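Local coordinates for protein PTHB1 (Homo sapiens, PDB 4YD8), which forms part of the BBSome, a coat complex thought to sort specific membrane proteins to primary cilia and required for ciliogenesis, at residues Cys157-Met161 and Pro185-Ala189; Tyr209-Leu214 and Leu237-Trp241. All coordinates share one frame. Residue numbers count along the deposited sequence, not the author numbering.

Contact 1 (Cys157-Met161 and Pro185-Ala189)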
loop_
_atom_site.group_PDB
_atom_site.type_symbol
_atom_site.label_atom_id
_atom_site.label_comp_id
_atom_site.label_asym_id
_atom_site.label_seq_id
_atom_site.Cartn_x
_atom_site.Cartn_y
_atom_site.Cartn_z
ATOM N N CYS A 157 -9.217 -5.311 -8.489
ATOM C CA CYS A 157 -9.428 -4.462 -9.662
ATOM C C CYS A 157 -8.079 -3.957 -10.122
ATOM O O CYS A 157 -7.338 -3.343 -9.347
ATOM C CB CYS A 157 -10.344 -3.290 -9.338
ATOM S SG CYS A 157 -10.488 -2.116 -10.738
ATOM N N ILE A 158 -7.746 -4.232 -11.378
ATOM C CA ILE A 158 -6.474 -3.810 -11.943
ATOM C C ILE A 158 -6.730 -2.708 -12.971
ATOM O O ILE A 158 -7.565 -2.876 -13.854
ATOM C CB ILE A 158 -5.736 -4.994 -12.625
ATOM C CG1 ILE A 158 -5.391 -6.101 -11.612
ATOM C CG2 ILE A 158 -4.471 -4.519 -13.339
ATOM C CD1 ILE A 158 -4.956 -7.397 -12.305
ATOM N N GLN A 159 -6.031 -1.586 -12.837
ATOM C CA GLN A 159 -6.075 -0.546 -13.855
ATOM C C GLN A 159 -5.001 -0.802 -14.905
ATOM O O GLN A 159 -3.820 -0.938 -14.560
ATOM C CB GLN A 159 -5.876 0.843 -13.226
ATOM C CG GLN A 159 -5.909 1.975 -14.288
ATOM C CD GLN A 159 -5.687 3.350 -13.685
ATOM O OE1 GLN A 159 -6.142 4.355 -14.226
ATOM N NE2 GLN A 159 -4.973 3.403 -12.559
ATOM N N SER A 160 -5.393 -0.855 -16.186
ATOM C CA SER A 160 -4.423 -1.047 -17.250
ATOM C C SER A 160 -3.720 0.267 -17.567
ATOM O O SER A 160 -4.192 1.335 -17.183
ATOM C CB SER A 160 -5.099 -1.589 -18.517
ATOM O OG SER A 160 -5.910 -0.589 -19.111
HETATM N N MSE A 161 -2.602 0.193 -18.281
HETATM C CA MSE A 161 -1.890 1.403 -18.683
HETATM C C MSE A 161 -2.778 2.307 -19.537
HETATM O O MSE A 161 -2.635 3.522 -19.478
HETATM C CB MSE A 161 -0.601 1.067 -19.450
HETATM C CG MSE A 161 0.479 0.409 -18.581
HETATM SE SE MSE A 161 1.160 1.607 -17.178
HETATM C CE MSE A 161 1.425 3.231 -18.224
ATOM N N PRO A 185 -2.532 6.869 -16.329
ATOM C CA PRO A 185 -3.161 6.220 -15.176
ATOM C C PRO A 185 -2.728 6.836 -13.841
ATOM O O PRO A 185 -1.533 7.027 -13.595
ATOM C CB PRO A 185 -2.694 4.759 -15.287
ATOM C CG PRO A 185 -1.437 4.810 -16.068
ATOM C CD PRO A 185 -1.589 5.979 -17.033
ATOM N N GLY A 186 -3.706 7.151 -13.000
ATOM C CA GLY A 186 -3.432 7.728 -11.694
ATOM C C GLY A 186 -3.471 6.648 -10.625
ATOM O O GLY A 186 -3.685 5.472 -10.917
ATOM N N PRO A 187 -3.287 7.053 -9.363
ATOM C CA PRO A 187 -3.411 6.103 -8.255
ATOM C C PRO A 187 -4.829 5.562 -8.193
ATOM O O PRO A 187 -5.765 6.214 -8.683
ATOM C CB PRO A 187 -3.067 6.945 -7.001
ATOM C CG PRO A 187 -3.231 8.361 -7.417
ATOM C CD PRO A 187 -2.985 8.424 -8.922
ATOM N N LEU A 188 -4.992 4.386 -7.596
ATOM C CA LEU A 188 -6.284 3.719 -7.577
ATOM C C LEU A 188 -6.589 3.164 -6.188
ATOM O O LEU A 188 -5.728 2.544 -5.571
ATOM C CB LEU A 188 -6.296 2.585 -8.604
ATOM C CG LEU A 188 -7.566 1.734 -8.700
ATOM C CD1 LEU A 188 -8.706 2.506 -9.377
ATOM C CD2 LEU A 188 -7.283 0.436 -9.465
ATOM N N ALA A 189 -7.806 3.377 -5.703
ATOM C CA ALA A 189 -8.191 2.839 -4.393
ATOM C C ALA A 189 -9.671 2.490 -4.366
ATOM O O ALA A 189 -10.475 3.058 -5.105
ATOM C CB ALA A 189 -7.843 3.845 -3.264
HETATM O O HOH W 1 -6.579 6.794 -13.487
#
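Polar contact here is concentrated on one side chain. Gln159 reaches across with chi1 and chi2 both near 180°, and its NE2 donates a hydrogen bond to Gly186 O (2.9 Å, N-H...O angle 151°). Its OE1 accepts from water 1 at 2.6 Å, and that water in turn accepts from Gly186 N at 2.9 Å. The amide thus engages both backbone groups of Gly186, one directly and one through solvent. Asn141, on the neighbouring strand 139-145, reinforces the link: its OD1 pairs with Gln159 NE2 and its ND2 with Gly186 O.

Van der Waals contacts lie on both sides of this polar centre. Leu188 CD2 sits 3.8 Å from Cys157 O and 4.3 Å from Cys157 SG, and also 4.0 Å from Gln159 CB. At the more open end, the CE of Met161, a selenomethionine, is 3.9 Å from Pro185 CG, while Pro185 CD lies 3.6 Å from Met161 O.

The segments run roughly antiparallel (161° between end-to-end directions), yet their nearest CA atoms, those of Met161 and Pro185, are 6.1 Å apart, and the link is made through side chains and water rather than backbone pairing. Strand 155-160 belongs to one four-stranded blade, and the linker entering the next packs on its face through Cys157 and Gln159, as between successive blades of the seven-bladed beta-propeller that forms the N-terminal domain of the protein.

Contact 2 (Tyr209-Leu214 and Leu237-Trp241)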
loop_
_atom_site.group_PDB
_atom_site.type_symbol
_atom_site.label_atom_id
_atom_site.label_comp_id
_atom_site.label_asym_id
_atom_site.label_seq_id
_atom_site.Cartn_x
_atom_site.Cartn_y
_atom_site.Cartn_z
ATOM N N TYR A 209 -16.072 6.349 -8.812
ATOM C CA TYR A 209 -16.981 5.544 -9.623
ATOM C C TYR A 209 -17.636 4.449 -8.788
ATOM O O TYR A 209 -16.941 3.630 -8.201
ATOM C CB TYR A 209 -16.234 4.888 -10.786
ATOM C CG TYR A 209 -15.637 5.862 -11.761
ATOM C CD1 TYR A 209 -14.348 6.346 -11.583
ATOM C CD2 TYR A 209 -16.364 6.304 -12.865
ATOM C CE1 TYR A 209 -13.789 7.248 -12.473
ATOM C CE2 TYR A 209 -15.812 7.214 -13.766
ATOM C CZ TYR A 209 -14.520 7.680 -13.558
ATOM O OH TYR A 209 -13.943 8.577 -14.433
ATOM N N LYS A 210 -18.963 4.422 -8.757
ATOM C CA LYS A 210 -19.692 3.371 -8.053
ATOM C C LYS A 210 -19.452 2.013 -8.694
ATOM O O LYS A 210 -19.517 1.878 -9.924
ATOM C CB LYS A 210 -21.191 3.671 -8.028
ATOM C CG LYS A 210 -21.568 4.935 -7.273
ATOM C CD LYS A 210 -22.724 4.680 -6.312
ATOM C CE LYS A 210 -22.230 4.229 -4.931
ATOM N NZ LYS A 210 -21.670 2.838 -4.876
ATOM N N TYR A 211 -19.177 1.004 -7.867
ATOM C CA TYR A 211 -18.943 -0.344 -8.373
ATOM C C TYR A 211 -20.094 -0.876 -9.232
ATOM O O TYR A 211 -19.865 -1.450 -10.303
ATOM C CB TYR A 211 -18.702 -1.325 -7.226
ATOM C CG TYR A 211 -18.491 -2.735 -7.722
ATOM C CD1 TYR A 211 -17.308 -3.089 -8.356
ATOM C CD2 TYR A 211 -19.467 -3.705 -7.567
ATOM C CE1 TYR A 211 -17.098 -4.364 -8.816
ATOM C CE2 TYR A 211 -19.263 -4.997 -8.026
ATOM C CZ TYR A 211 -18.070 -5.316 -8.650
ATOM O OH TYR A 211 -17.846 -6.587 -9.115
ATOM N N GLN A 212 -21.326 -0.697 -8.768
ATOM C CA GLN A 212 -22.465 -1.244 -9.508
ATOM C C GLN A 212 -22.683 -0.508 -10.824
ATOM O O GLN A 212 -23.087 -1.118 -11.812
ATOM C CB GLN A 212 -23.740 -1.211 -8.663
ATOM C CG GLN A 212 -23.676 -2.099 -7.411
ATOM C CD GLN A 212 -23.536 -3.592 -7.719
ATOM O OE1 GLN A 212 -23.777 -4.042 -8.843
ATOM N NE2 GLN A 212 -23.149 -4.364 -6.709
ATOM N N VAL A 213 -22.395 0.791 -10.846
ATOM C CA VAL A 213 -22.461 1.554 -12.084
ATOM C C VAL A 213 -21.426 1.012 -13.067
ATOM O O VAL A 213 -21.720 0.822 -14.242
ATOM C CB VAL A 213 -22.235 3.059 -11.841
ATOM C CG1 VAL A 213 -21.958 3.784 -13.153
ATOM C CG2 VAL A 213 -23.435 3.655 -11.141
ATOM N N LEU A 214 -20.222 0.743 -12.578
ATOM C CA LEU A 214 -19.201 0.077 -13.385
ATOM C C LEU A 214 -19.676 -1.275 -13.888
ATOM O O LEU A 214 -19.595 -1.565 -15.079
ATOM C CB LEU A 214 -17.912 -0.106 -12.577
ATOM C CG LEU A 214 -16.924 1.042 -12.736
ATOM C CD1 LEU A 214 -15.996 1.090 -11.557
ATOM C CD2 LEU A 214 -16.135 0.848 -14.008
ATOM N N LEU A 237 -20.350 4.581 -18.853
ATOM C CA LEU A 237 -19.793 4.708 -17.514
ATOM C C LEU A 237 -19.751 6.173 -17.084
ATOM O O LEU A 237 -19.065 6.988 -17.701
ATOM C CB LEU A 237 -18.393 4.098 -17.456
ATOM C CG LEU A 237 -17.666 4.244 -16.121
ATOM C CD1 LEU A 237 -18.461 3.610 -14.989
ATOM C CD2 LEU A 237 -16.283 3.631 -16.217
ATOM N N VAL A 238 -20.486 6.507 -16.026
ATOM C CA VAL A 238 -20.520 7.881 -15.549
ATOM C C VAL A 238 -19.886 8.005 -14.159
ATOM O O VAL A 238 -20.033 7.136 -13.298
ATOM C CB VAL A 238 -21.967 8.437 -15.531
ATOM C CG1 VAL A 238 -22.828 7.695 -14.521
ATOM C CG2 VAL A 238 -21.971 9.939 -15.264
ATOM N N VAL A 239 -19.152 9.086 -13.958
ATOM C CA VAL A 239 -18.515 9.329 -12.673
ATOM C C VAL A 239 -19.605 9.647 -11.644
ATOM O O VAL A 239 -20.657 10.181 -11.997
ATOM C CB VAL A 239 -17.487 10.475 -12.787
ATOM C CG1 VAL A 239 -18.182 11.831 -12.797
ATOM C CG2 VAL A 239 -16.482 10.398 -11.684
ATOM N N ASP A 240 -19.379 9.280 -10.387
ATOM C CA ASP A 240 -20.332 9.591 -9.324
ATOM C C ASP A 240 -20.123 11.026 -8.840
ATOM O O ASP A 240 -21.061 11.830 -8.781
ATOM C CB ASP A 240 -20.182 8.603 -8.160
ATOM C CG ASP A 240 -21.336 8.678 -7.179
ATOM O OD1 ASP A 240 -22.490 8.808 -7.631
ATOM O OD2 ASP A 240 -21.092 8.599 -5.958
ATOM N N TRP A 241 -18.880 11.344 -8.497
ATOM C CA TRP A 241 -18.511 12.722 -8.217
ATOM C C TRP A 241 -17.067 12.980 -8.634
ATOM O O TRP A 241 -16.291 12.057 -8.841
ATOM C CB TRP A 241 -18.717 13.072 -6.726
ATOM C CG TRP A 241 -18.005 12.191 -5.705
ATOM C CD1 TRP A 241 -18.568 11.210 -4.935
ATOM C CD2 TRP A 241 -16.622 12.257 -5.315
ATOM N NE1 TRP A 241 -17.623 10.654 -4.113
ATOM C CE2 TRP A 241 -16.425 11.283 -4.317
ATOM C CE3 TRP A 241 -15.535 13.037 -5.722
ATOM C CZ2 TRP A 241 -15.182 11.054 -3.728
ATOM C CZ3 TRP A 241 -14.300 12.818 -5.131
ATOM C CH2 TRP A 241 -14.135 11.831 -4.140
HETATM O O HOH W 2 -20.611 6.007 -10.602
#
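A water molecule stands between two backbones here: water 2 accepts from Lys210 N at 2.9 Å and donates to Val238 O at 3.0 Å, joining segments that share no direct hydrogen bond. Beside it, Val239 CG2 lies 4.0 Å from the centroid of the Tyr209 ring and 19° off its normal, a CH-pi contact over the ring face. Tyr209 CD2 also meets Leu237 CD1 at 4.0 Å; the Tyr209 hydroxyl is hydrogen-bonded to the side chain of Glu207. The setting is the outer part of a propeller blade, where strand 205-210 pairs with strand 241-244 and Asp240 and Trp241 both face Ser208 in a classic beta bulge. Past the bulge direct backbone pairing gives way to side-chain contacts and the water bridge; Lys210 is the N-cap of helix 211-216. That short helix offers apolar groups to the incoming chain: Leu214 CD2 is 3.6 Å from Leu237 CD2, and Val213 CG1 is 4.0 Å from Leu237 CD1 and 4.2 Å from Val238 CG1. Val238 N is covered by the contact without a partner in the model.

Overall arrangement
Both contacts involve the blade built from strands 188-191, 196-200, 205-210 and 241-244. Contact 1, where the chain entering it meets the preceding blade, is the more interior: its centre lies about 13 Å from the chain's centre, and three of seven touching residues are buried, one exposed. Contact 2, where the end of strand 205-210 and helix 211-216 meet the loop leading into strand 241-244, is centred about 23 Å out, with two of eight buried and two exposed. Nearest atoms of the two contacts are about 6 Å apart. Each includes a water bridge; contact 1 adds a direct side-chain to backbone hydrogen bond, whereas contact 2 buries more area (405 against 318 Å²), mainly through aliphatic and aromatic side chains.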